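Centromeric protein-C, isoform A (Drosophila melanogaster, PDB 6O2K) probably serves as a chromatin-protein adaptor at the centromere, this chain being its dimeric C-terminal cupin domain. Local coordinates at residues D49-Y53 and Q73-K78; A80-K86 and M116-R121; E93-L99 and R124-A130. One frame throughout, in Å; residues are numbered along the deposited sequence. Where two conformers were deposited one is given.

How the interactions relate
From the N terminus, interaction 1 comes first: residues 49-53, on strand 51-55, meet 73-78, on strand 74-79, closing a loop that contains strand 64-69 and joining an edge region of the six-stranded sheet to an outer strand of the four-stranded one. Interaction 2 opens just afterwards, in series, and pairs 80-86 with 116-121 within the six-stranded sheet. Interaction 3 crosses it, since 93-99 lies inside that loop and 124-130 beyond it; it pairs two inner strands of the four-stranded sheet. Strand 124-129 also neighbours strand 74-79, and Tyr-125 packs against Leu-85 and Ile-119. Interactions 2 and 3 thus each build one sheet, while interaction 1 and Tyr-125 join the two.

Interaction 1. Residues D49-Y53 and Q73-K78; sequences DGIDY and QKRSMK
Strands 51-53 and 74-78 pass almost perpendicular to each other, at 88°, with their axes 9.2 Å apart at the closest point and Ile-51 facing Arg-75, so side chains rather than strand pairing make this contact. Arg-75 reaches across with CG anti to the backbone N (chi1 -176°) and its chain stretched out to NE. That NE donates to Tyr-53 OH at 2.9 Å; the hydroxyl lies in the guanidinium plane, at its edge. Because the ring and guanidinium planes are turned 69° apart, this is an edge-on polar contact and not a stack. Ile-51 is branched and apolar, as suits the buried place beneath: its CD1 touches Arg-75 CB at 3.4 Å, the two side chains crossing at about a right angle, while its CG2 lies over one face of the Tyr-53 ring. Lys-78 CG packs over a face of the guanidinium. With an alanine here instead of Arg-75, CG and the guanidinium are gone, so Ile-51 CD1 would probably be less covered, Tyr-53 OH left without its NE donor and Tyr-125 OH without NH1. At the other end, Gln-73 NE2 hydrogen-bonds to Gly-50 O, though the modelled 2.4 Å is doubtfully short. Glycine suits its place chiefly because its phi is positive. Asp-49 OD2 and Lys-78 NZ are too far apart for a salt bridge, but one water joins them; it accepts from Lys-78 NZ at 2.8 Å, while its bond to the carboxylate is modelled doubtfully short. Around this surface contact, Arg-75 NH1 also bonds to Tyr-125 OH of strand 124-129, which pairs with strand 74-79, and both Tyr-53 and Arg-75 rest on Met-67 of strand 64-69, the neighbour of strand 51-55.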
loop_
_atom_site.group_PDB
_atom_site.type_symbol
_atom_site.label_atom_id
_atom_site.label_comp_id
_atom_site.label_asym_id
_atom_site.label_seq_id
_atom_site.Cartn_x
_atom_site.Cartn_y
_atom_site.Cartn_z
ATOM N N ASP B 49 -23.148 -0.434 -0.253
ATOM C CA ASP B 49 -23.613 -1.447 0.688
ATOM C C ASP B 49 -23.048 -1.192 2.080
ATOM O O ASP B 49 -22.685 -2.114 2.815
ATOM C CB ASP B 49 -23.265 -2.851 0.197
ATOM C CG ASP B 49 -24.266 -3.372 -0.800
ATOM O OD1 ASP B 49 -25.406 -2.877 -0.767
ATOM O OD2 ASP B 49 -23.921 -4.268 -1.601
ATOM N N GLY B 50 -22.949 0.084 2.431
ATOM C CA GLY B 50 -22.500 0.491 3.744
ATOM C C GLY B 50 -21.003 0.486 3.962
ATOM O O GLY B 50 -20.560 0.820 5.070
ATOM N N ILE B 51 -20.204 0.115 2.962
ATOM C CA ILE B 51 -18.749 0.114 3.086
ATOM C C ILE B 51 -18.194 1.279 2.286
ATOM O O ILE B 51 -18.639 1.518 1.154
ATOM C CB ILE B 51 -18.143 -1.211 2.595
ATOM C CG1 ILE B 51 -18.600 -2.354 3.491
ATOM C CG2 ILE B 51 -16.625 -1.128 2.576
ATOM C CD1 ILE B 51 -18.791 -3.610 2.755
ATOM N N ASP B 52 -17.221 2.004 2.858
ATOM C CA ASP B 52 -16.651 3.152 2.159
ATOM C C ASP B 52 -15.479 2.681 1.298
ATOM O O ASP B 52 -14.602 1.969 1.785
ATOM C CB ASP B 52 -16.200 4.226 3.160
ATOM C CG ASP B 52 -17.369 5.047 3.729
ATOM O OD1 ASP B 52 -17.234 5.612 4.845
ATOM O OD2 ASP B 52 -18.421 5.130 3.063
ATOM N N TYR B 53 -15.472 3.055 0.015
ATOM C CA TYR B 53 -14.399 2.701 -0.911
ATOM C C TYR B 53 -13.779 3.962 -1.499
ATOM O O TYR B 53 -14.491 4.910 -1.837
ATOM C CB TYR B 53 -14.906 1.833 -2.071
ATOM C CG TYR B 53 -15.501 0.517 -1.664
ATOM C CD1 TYR B 53 -16.857 0.407 -1.386
ATOM C CD2 TYR B 53 -14.708 -0.626 -1.571
ATOM C CE1 TYR B 53 -17.414 -0.807 -1.020
ATOM C CE2 TYR B 53 -15.251 -1.849 -1.205
ATOM C CZ TYR B 53 -16.608 -1.930 -0.928
ATOM O OH TYR B 53 -17.171 -3.130 -0.563
ATOM N N GLN B 73 -18.090 -4.020 11.096
ATOM C CA GLN B 73 -18.839 -4.119 9.855
ATOM C C GLN B 73 -18.359 -5.301 9.019
ATOM O O GLN B 73 -17.165 -5.629 9.000
ATOM C CB GLN B 73 -18.714 -2.823 9.060
ATOM C CG GLN B 73 -19.631 -2.777 7.858
ATOM C CD GLN B 73 -19.632 -1.424 7.190
ATOM O OE1 GLN B 73 -18.654 -0.682 7.267
ATOM N NE2 GLN B 73 -20.735 -1.092 6.529
ATOM N N LYS B 74 -19.303 -5.938 8.324
ATOM C CA LYS B 74 -19.029 -7.044 7.417
ATOM C C LYS B 74 -19.177 -6.591 5.972
ATOM O O LYS B 74 -20.112 -5.852 5.636
ATOM C CB LYS B 74 -19.991 -8.211 7.646
ATOM C CG LYS B 74 -20.067 -8.761 9.052
ATOM C CD LYS B 74 -21.146 -9.852 9.111
ATOM C CE LYS B 74 -21.097 -10.651 10.405
ATOM N NZ LYS B 74 -22.199 -11.645 10.483
ATOM N N ARG B 75 -18.260 -7.045 5.122
ATOM C CA ARG B 75 -18.440 -7.027 3.677
ATOM C C ARG B 75 -18.871 -8.418 3.248
ATOM O O ARG B 75 -18.161 -9.394 3.511
ATOM C CB ARG B 75 -17.154 -6.630 2.950
ATOM C CG ARG B 75 -17.310 -6.498 1.426
ATOM C CD ARG B 75 -15.984 -6.063 0.816
ATOM N NE ARG B 75 -16.041 -5.751 -0.619
ATOM C CZ ARG B 75 -15.500 -6.506 -1.574
ATOM N NH1 ARG B 75 -14.896 -7.639 -1.264
ATOM N NH2 ARG B 75 -15.560 -6.131 -2.842
ATOM N N SER B 76 -20.022 -8.511 2.585
ATOM C CA SER B 76 -20.556 -9.825 2.273
ATOM C C SER B 76 -19.674 -10.543 1.252
ATOM O O SER B 76 -18.856 -9.939 0.553
ATOM C CB SER B 76 -22.000 -9.717 1.768
ATOM O OG SER B 76 -22.078 -8.986 0.556
ATOM N N MET B 77 -19.850 -11.864 1.203
ATOM C CA MET B 77 -19.127 -12.749 0.290
ATOM C C MET B 77 -19.154 -12.249 -1.149
ATOM O O MET B 77 -20.217 -11.935 -1.694
ATOM C CB MET B 77 -19.753 -14.148 0.364
ATOM C CG MET B 77 -19.010 -15.242 -0.395
ATOM S SD MET B 77 -19.680 -15.467 -2.068
ATOM C CE MET B 77 -21.117 -16.501 -1.750
ATOM N N LYS B 78 -17.974 -12.199 -1.768
ATOM C CA LYS B 78 -17.805 -11.915 -3.188
ATOM C C LYS B 78 -16.916 -12.985 -3.809
ATOM O O LYS B 78 -16.056 -13.561 -3.132
ATOM C CB LYS B 78 -17.143 -10.548 -3.436
ATOM C CG LYS B 78 -17.731 -9.388 -2.652
ATOM C CD LYS B 78 -19.092 -8.983 -3.197
ATOM C CE LYS B 78 -19.604 -7.735 -2.469
ATOM N NZ LYS B 78 -20.939 -7.321 -2.957
HETATM O O HOH W 1 -22.402 -6.015 -0.925
HETATM O O HOH W 2 -17.702 1.689 6.145
#

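Interaction 2. Residues A80-K86 and M116-R121; sequences AKVHPLK and MIEIDR
This antiparallel pairing lies at one edge of the six-stranded sheet of the cupin barrel, where strand 116-119 is outermost within the chain. Leu-85 and Ile-119 are a hydrogen-bonded pair, Leu-85 N giving to Ile-119 O at 3.0 Å and Ile-119 N to Leu-85 O at 2.8 Å. Their branched side chains lie alongside each other, with Leu-85 CD1 only 3.4 Å from Ile-119 CG1, a tight fit. Leu-85 CG sits between the backbone N and the carbonyl carbon (chi1 56°), the crowded position, and this brings CD1 toward its neighbour. On the other face, next along, Lys-86 and Glu-118 run side by side; their charges stay 4.4 Å apart from Lys-86 NZ to Glu-118 OE2, beyond a salt bridge, and Glu-118 OE1 instead accepts from the backbone N of Lys-59 of the second subunit. Lys-86 CB also meets Met-116 SD. Past the strand, the long, extended side chain of Arg-121 runs along the turn: NE donates to Lys-81 O at 3.3 Å, near the guanidinium plane, whereas Val-82 O lies over one face. Beyond these strands, Leu-85 and Ile-119 pack on Tyr-125 of strand 124-129, strand 135-141 flanks strand 85-89, and Met-116 and Ile-117 pair with a strand of the second subunit, carrying the sheet across the dimer interface.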
loop_
_atom_site.group_PDB
_atom_site.type_symbol
_atom_site.label_atom_id
_atom_site.label_comp_id
_atom_site.label_asym_id
_atom_site.label_seq_id
_atom_site.Cartn_x
_atom_site.Cartn_y
_atom_site.Cartn_z
ATOM N N ALA B 80 -13.910 -13.434 -6.550
ATOM C CA ALA B 80 -12.895 -12.731 -7.347
ATOM C C ALA B 80 -13.013 -13.248 -8.778
ATOM O O ALA B 80 -12.201 -14.036 -9.263
ATOM C CB ALA B 80 -11.491 -12.941 -6.778
ATOM N N LYS B 81 -14.054 -12.770 -9.468
ATOM C CA LYS B 81 -14.486 -13.382 -10.721
ATOM C C LYS B 81 -13.487 -13.147 -11.852
ATOM O O LYS B 81 -13.243 -14.045 -12.667
ATOM C CB LYS B 81 -15.866 -12.832 -11.081
ATOM C CG LYS B 81 -16.566 -13.482 -12.250
ATOM C CD LYS B 81 -17.959 -12.850 -12.448
ATOM C CE LYS B 81 -18.403 -12.915 -13.904
ATOM N NZ LYS B 81 -19.702 -12.223 -14.164
ATOM N N VAL B 82 -12.910 -11.944 -11.930
ATOM C CA VAL B 82 -12.047 -11.536 -13.034
ATOM C C VAL B 82 -10.630 -11.236 -12.556
ATOM O O VAL B 82 -9.655 -11.760 -13.107
ATOM C CB VAL B 82 -12.632 -10.313 -13.787
ATOM C CG1 VAL B 82 -11.665 -9.838 -14.883
ATOM C CG2 VAL B 82 -13.993 -10.634 -14.377
ATOM N N HIS B 83 -10.493 -10.369 -11.535
ATOM C CA HIS B 83 -9.176 -9.968 -11.078
ATOM C C HIS B 83 -8.852 -10.585 -9.733
ATOM O O HIS B 83 -9.630 -10.423 -8.782
ATOM C CB HIS B 83 -9.096 -8.433 -10.979
ATOM C CG HIS B 83 -9.172 -7.753 -12.307
ATOM N ND1 HIS B 83 -8.116 -7.742 -13.192
ATOM C CD2 HIS B 83 -10.181 -7.085 -12.913
ATOM C CE1 HIS B 83 -8.471 -7.093 -14.288
ATOM N NE2 HIS B 83 -9.717 -6.685 -14.145
ATOM N N PRO B 84 -7.724 -11.286 -9.604
ATOM C CA PRO B 84 -7.230 -11.633 -8.270
ATOM C C PRO B 84 -6.894 -10.357 -7.517
ATOM O O PRO B 84 -6.737 -9.286 -8.104
ATOM C CB PRO B 84 -5.960 -12.454 -8.543
ATOM C CG PRO B 84 -5.914 -12.665 -10.025
ATOM C CD PRO B 84 -6.743 -11.588 -10.655
ATOM N N LEU B 85 -6.791 -10.463 -6.203
ATOM C CA LEU B 85 -6.437 -9.262 -5.461
ATOM C C LEU B 85 -5.572 -9.609 -4.261
ATOM O O LEU B 85 -5.428 -10.771 -3.885
ATOM C CB LEU B 85 -7.692 -8.490 -5.062
ATOM C CG LEU B 85 -8.819 -9.111 -4.264
ATOM C CD1 LEU B 85 -8.386 -9.128 -2.849
ATOM C CD2 LEU B 85 -10.029 -8.203 -4.399
ATOM N N LYS B 86 -4.958 -8.582 -3.689
ATOM C CA LYS B 86 -4.251 -8.682 -2.425
ATOM C C LYS B 86 -4.906 -7.704 -1.457
ATOM O O LYS B 86 -5.181 -6.560 -1.825
ATOM C CB LYS B 86 -2.762 -8.351 -2.591
ATOM C CG LYS B 86 -2.043 -9.257 -3.579
ATOM C CD LYS B 86 -0.557 -8.990 -3.678
ATOM C CE LYS B 86 0.058 -9.866 -4.786
ATOM N NZ LYS B 86 -0.467 -9.541 -6.139
ATOM N N MET B 116 -0.923 -9.180 4.901
ATOM C CA MET B 116 -1.518 -9.272 3.574
ATOM C C MET B 116 -2.056 -10.680 3.318
ATOM O O MET B 116 -1.519 -11.675 3.818
ATOM C CB MET B 116 -0.486 -8.908 2.483
ATOM C CG MET B 116 -1.053 -8.851 1.077
ATOM S SD MET B 116 -0.755 -10.435 0.242
ATOM C CE MET B 116 1.009 -10.349 0.121
ATOM N N ILE B 117 -3.128 -10.757 2.531
ATOM C CA ILE B 117 -3.619 -12.032 2.022
ATOM C C ILE B 117 -3.808 -11.927 0.513
ATOM O O ILE B 117 -4.257 -10.899 0.000
ATOM C CB ILE B 117 -4.926 -12.470 2.726
ATOM C CG1 ILE B 117 -5.281 -13.915 2.340
ATOM C CG2 ILE B 117 -6.082 -11.527 2.383
ATOM C CD1 ILE B 117 -6.426 -14.505 3.182
ATOM N N GLU B 118 -3.432 -12.991 -0.196
ATOM C CA GLU B 118 -3.586 -13.110 -1.635
ATOM C C GLU B 118 -4.880 -13.879 -1.909
ATOM O O GLU B 118 -5.072 -14.979 -1.378
ATOM C CB GLU B 118 -2.370 -13.848 -2.224
ATOM C CG GLU B 118 -2.080 -13.612 -3.697
ATOM C CD GLU B 118 -0.673 -14.092 -4.109
ATOM O OE1 GLU B 118 0.018 -14.752 -3.302
ATOM O OE2 GLU B 118 -0.262 -13.800 -5.247
ATOM N N ILE B 119 -5.771 -13.283 -2.695
ATOM C CA ILE B 119 -7.051 -13.859 -3.099
ATOM C C ILE B 119 -6.919 -14.236 -4.569
ATOM O O ILE B 119 -6.856 -13.355 -5.438
ATOM C CB ILE B 119 -8.208 -12.867 -2.900
ATOM C CG1 ILE B 119 -8.194 -12.240 -1.498
ATOM C CG2 ILE B 119 -9.576 -13.520 -3.224
ATOM C CD1 ILE B 119 -8.716 -13.120 -0.398
ATOM N N ASP B 120 -6.890 -15.537 -4.858
ATOM C CA ASP B 120 -6.744 -15.989 -6.234
ATOM C C ASP B 120 -8.037 -15.795 -7.027
ATOM O O ASP B 120 -9.137 -15.667 -6.480
ATOM C CB ASP B 120 -6.340 -17.467 -6.282
ATOM C CG ASP B 120 -5.071 -17.743 -5.505
ATOM O OD1 ASP B 120 -4.032 -17.146 -5.844
ATOM O OD2 ASP B 120 -5.127 -18.517 -4.531
ATOM N N ARG B 121 -7.890 -15.806 -8.347
ATOM C CA ARG B 121 -9.049 -15.727 -9.217
ATOM C C ARG B 121 -10.000 -16.884 -8.928
ATOM O O ARG B 121 -9.571 -18.033 -8.774
ATOM C CB ARG B 121 -8.601 -15.739 -10.678
ATOM C CG ARG B 121 -9.741 -15.522 -11.662
ATOM C CD ARG B 121 -9.217 -15.214 -13.041
ATOM N NE ARG B 121 -10.292 -14.795 -13.925
ATOM C CZ ARG B 121 -10.118 -14.403 -15.181
ATOM N NH1 ARG B 121 -8.902 -14.382 -15.708
ATOM N NH2 ARG B 121 -11.165 -14.036 -15.911
#

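Interaction 3. Residues E93-L99 and R124-A130; sequences EFNVETL and RYSIQNA
Asn-95 with Gln-128, Glu-97 with Ser-126 and Leu-99 with Arg-124 form hydrogen-bonded antiparallel pairs, the strand axes lying 4.7 Å apart at an angle of 168°. Every one of these bonds is 2.9 Å from N to O. Ala-130 N adds another to Glu-93 O, approaching from above the carbonyl plane. Between them, at the non-hydrogen-bonded pairs, CA-H...O contacts fill in, the shortest from Tyr-125 CA to Glu-97 O at 3.1 Å.

Apolar contacts gather on the face of Phe-94, Val-96 and Ile-127. Ile-127 CG2, anti to the backbone N (chi1 -51° for CG1), meets Phe-94 CD1 at 3.5 Å, coming obliquely to the ring, which also stands edge-to-face with Phe-69. Beta-branched Val-96 and Ile-127 suit a buried strand, and Thr-98 CG2 rests on Tyr-125 CB at 4.0 Å. Asn-129 is a buried polar residue on this same face, satisfied there: ND2 gives to Lys-133 O and Lys-70 O, while OD1 accepts from Ile-131 N and bonds to Ser-135 OG. The small Ala-130 fits at the end, its CB lying against Glu-93 CG at 3.9 Å and beside the amide of Asn-95.

Polar contacts occupy the other face. A water accepts from Asn-95 ND2 and donates to Gln-128 OE1 at 2.7 Å, bridging a pair whose amides do not meet directly. Ser-126 OG packs against Glu-97 CG at 3.4 Å, while the carboxylate of Glu-97 turns away to His-108.

The contact is thus amphipathic in the main: the Phe-94 face, mostly apolar with Asn-129 as a satisfied exception, turns to the barrel interior against strand 85-89, and the face of Asn-95, Glu-97, Ser-126 and Gln-128 is mostly polar, with one bridging water, while the unbroken backbone bonding fixes the register of the two strands.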
loop_
_atom_site.group_PDB
_atom_site.type_symbol
_atom_site.label_atom_id
_atom_site.label_comp_id
_atom_site.label_asym_id
_atom_site.label_seq_id
_atom_site.Cartn_x
_atom_site.Cartn_y
_atom_site.Cartn_z
ATOM N N GLU B 93 -7.797 -4.355 12.376
ATOM C CA GLU B 93 -7.744 -5.812 12.372
ATOM C C GLU B 93 -8.928 -6.340 11.572
ATOM O O GLU B 93 -10.036 -5.789 11.666
ATOM C CB GLU B 93 -7.783 -6.357 13.810
ATOM C CG GLU B 93 -7.434 -7.838 13.981
ATOM C CD GLU B 93 -7.526 -8.286 15.439
ATOM O OE1 GLU B 93 -7.467 -7.413 16.336
ATOM O OE2 GLU B 93 -7.678 -9.501 15.696
ATOM N N PHE B 94 -8.703 -7.408 10.811
ATOM C CA PHE B 94 -9.742 -7.966 9.961
ATOM C C PHE B 94 -9.771 -9.482 10.086
ATOM O O PHE B 94 -8.740 -10.127 10.275
ATOM C CB PHE B 94 -9.524 -7.596 8.481
ATOM C CG PHE B 94 -9.826 -6.159 8.156
ATOM C CD1 PHE B 94 -11.128 -5.754 7.892
ATOM C CD2 PHE B 94 -8.808 -5.210 8.105
ATOM C CE1 PHE B 94 -11.406 -4.433 7.581
ATOM C CE2 PHE B 94 -9.083 -3.882 7.798
ATOM C CZ PHE B 94 -10.385 -3.493 7.541
ATOM N N ASN B 95 -10.968 -10.045 9.959
ATOM C CA ASN B 95 -11.164 -11.470 9.779
ATOM C C ASN B 95 -11.576 -11.702 8.333
ATOM O O ASN B 95 -12.517 -11.057 7.847
ATOM C CB ASN B 95 -12.238 -12.004 10.729
ATOM C CG ASN B 95 -11.817 -11.944 12.186
ATOM O OD1 ASN B 95 -10.631 -11.996 12.507
ATOM N ND2 ASN B 95 -12.796 -11.854 13.078
ATOM N N VAL B 96 -10.883 -12.616 7.653
ATOM C CA VAL B 96 -11.138 -12.916 6.246
ATOM C C VAL B 96 -11.469 -14.394 6.112
ATOM O O VAL B 96 -10.725 -15.243 6.611
ATOM C CB VAL B 96 -9.932 -12.550 5.361
ATOM C CG1 VAL B 96 -10.215 -12.903 3.889
ATOM C CG2 VAL B 96 -9.570 -11.057 5.527
ATOM N N GLU B 97 -12.576 -14.699 5.431
ATOM C CA GLU B 97 -12.972 -16.074 5.142
ATOM C C GLU B 97 -12.816 -16.322 3.650
ATOM O O GLU B 97 -13.311 -15.526 2.842
ATOM C CB GLU B 97 -14.423 -16.350 5.561
ATOM C CG GLU B 97 -14.879 -15.676 6.860
ATOM C CD GLU B 97 -14.138 -16.169 8.099
ATOM O OE1 GLU B 97 -13.711 -15.315 8.917
ATOM O OE2 GLU B 97 -13.983 -17.402 8.259
ATOM N N THR B 98 -12.128 -17.418 3.282
ATOM C CA THR B 98 -11.873 -17.731 1.878
ATOM C C THR B 98 -12.261 -19.168 1.563
ATOM O O THR B 98 -12.069 -20.063 2.390
ATOM C CB THR B 98 -10.391 -17.531 1.483
ATOM O OG1 THR B 98 -9.542 -18.264 2.375
ATOM C CG2 THR B 98 -10.014 -16.051 1.525
ATOM N N LEU B 99 -12.797 -19.370 0.352
ATOM C CA LEU B 99 -13.086 -20.684 -0.218
ATOM C C LEU B 99 -12.511 -20.691 -1.629
ATOM O O LEU B 99 -13.003 -19.970 -2.508
ATOM C CB LEU B 99 -14.592 -20.968 -0.241
ATOM C CG LEU B 99 -14.991 -22.262 -0.959
ATOM C CD1 LEU B 99 -14.388 -23.477 -0.277
ATOM C CD2 LEU B 99 -16.514 -22.381 -1.059
ATOM N N ARG B 124 -13.950 -17.318 -3.381
ATOM C CA ARG B 124 -15.031 -16.598 -2.718
ATOM C C ARG B 124 -14.523 -16.131 -1.362
ATOM O O ARG B 124 -13.984 -16.932 -0.592
ATOM C CB ARG B 124 -16.267 -17.483 -2.556
ATOM C CG ARG B 124 -16.951 -17.789 -3.877
ATOM C CD ARG B 124 -18.275 -18.530 -3.696
ATOM N NE ARG B 124 -18.764 -19.010 -4.985
ATOM C CZ ARG B 124 -19.419 -18.262 -5.869
ATOM N NH1 ARG B 124 -19.811 -18.792 -7.021
ATOM N NH2 ARG B 124 -19.691 -16.990 -5.603
ATOM N N TYR B 125 -14.693 -14.846 -1.064
ATOM C CA TYR B 125 -14.094 -14.297 0.143
ATOM C C TYR B 125 -15.023 -13.283 0.795
ATOM O O TYR B 125 -15.741 -12.544 0.111
ATOM C CB TYR B 125 -12.726 -13.662 -0.174
ATOM C CG TYR B 125 -12.805 -12.411 -1.015
ATOM C CD1 TYR B 125 -13.089 -12.470 -2.378
ATOM C CD2 TYR B 125 -12.606 -11.158 -0.441
ATOM C CE1 TYR B 125 -13.180 -11.303 -3.139
ATOM C CE2 TYR B 125 -12.689 -10.002 -1.187
ATOM C CZ TYR B 125 -12.979 -10.076 -2.529
ATOM O OH TYR B 125 -13.048 -8.915 -3.266
ATOM N N SER B 126 -15.012 -13.270 2.129
ATOM C CA SER B 126 -15.726 -12.265 2.908
ATOM C C SER B 126 -14.788 -11.649 3.943
ATOM O O SER B 126 -13.785 -12.255 4.339
ATOM C CB SER B 126 -16.955 -12.861 3.597
ATOM O OG SER B 126 -16.552 -13.700 4.661
ATOM N N ILE B 127 -15.137 -10.436 4.386
ATOM C CA ILE B 127 -14.291 -9.617 5.259
ATOM C C ILE B 127 -15.144 -9.015 6.371
ATOM O O ILE B 127 -16.209 -8.446 6.101
ATOM C CB ILE B 127 -13.599 -8.489 4.476
ATOM C CG1 ILE B 127 -12.894 -9.022 3.226
ATOM C CG2 ILE B 127 -12.621 -7.691 5.379
ATOM C CD1 ILE B 127 -12.441 -7.905 2.282
ATOM N N GLN B 128 -14.671 -9.118 7.615
ATOM C CA GLN B 128 -15.298 -8.436 8.748
ATOM C C GLN B 128 -14.241 -7.690 9.547
ATOM O O GLN B 128 -13.194 -8.253 9.876
ATOM C CB GLN B 128 -16.029 -9.412 9.676
ATOM C CG GLN B 128 -16.752 -8.729 10.843
ATOM C CD GLN B 128 -17.846 -9.613 11.457
ATOM O OE1 GLN B 128 -17.800 -10.840 11.352
ATOM N NE2 GLN B 128 -18.833 -8.985 12.099
ATOM N N ASN B 129 -14.513 -6.421 9.832
ATOM C CA ASN B 129 -13.746 -5.659 10.812
ATOM C C ASN B 129 -13.784 -6.380 12.152
ATOM O O ASN B 129 -14.862 -6.629 12.694
ATOM C CB ASN B 129 -14.351 -4.258 10.938
ATOM C CG ASN B 129 -13.489 -3.300 11.745
ATOM O OD1 ASN B 129 -12.485 -3.687 12.354
ATOM N ND2 ASN B 129 -13.895 -2.029 11.761
ATOM N N ALA B 130 -12.620 -6.719 12.689
ATOM C CA ALA B 130 -12.560 -7.521 13.907
ATOM C C ALA B 130 -12.642 -6.705 15.195
ATOM O O ALA B 130 -12.688 -7.304 16.276
ATOM C CB ALA B 130 -11.275 -8.353 13.927
HETATM O O HOH W 3 -15.516 -12.340 11.618
#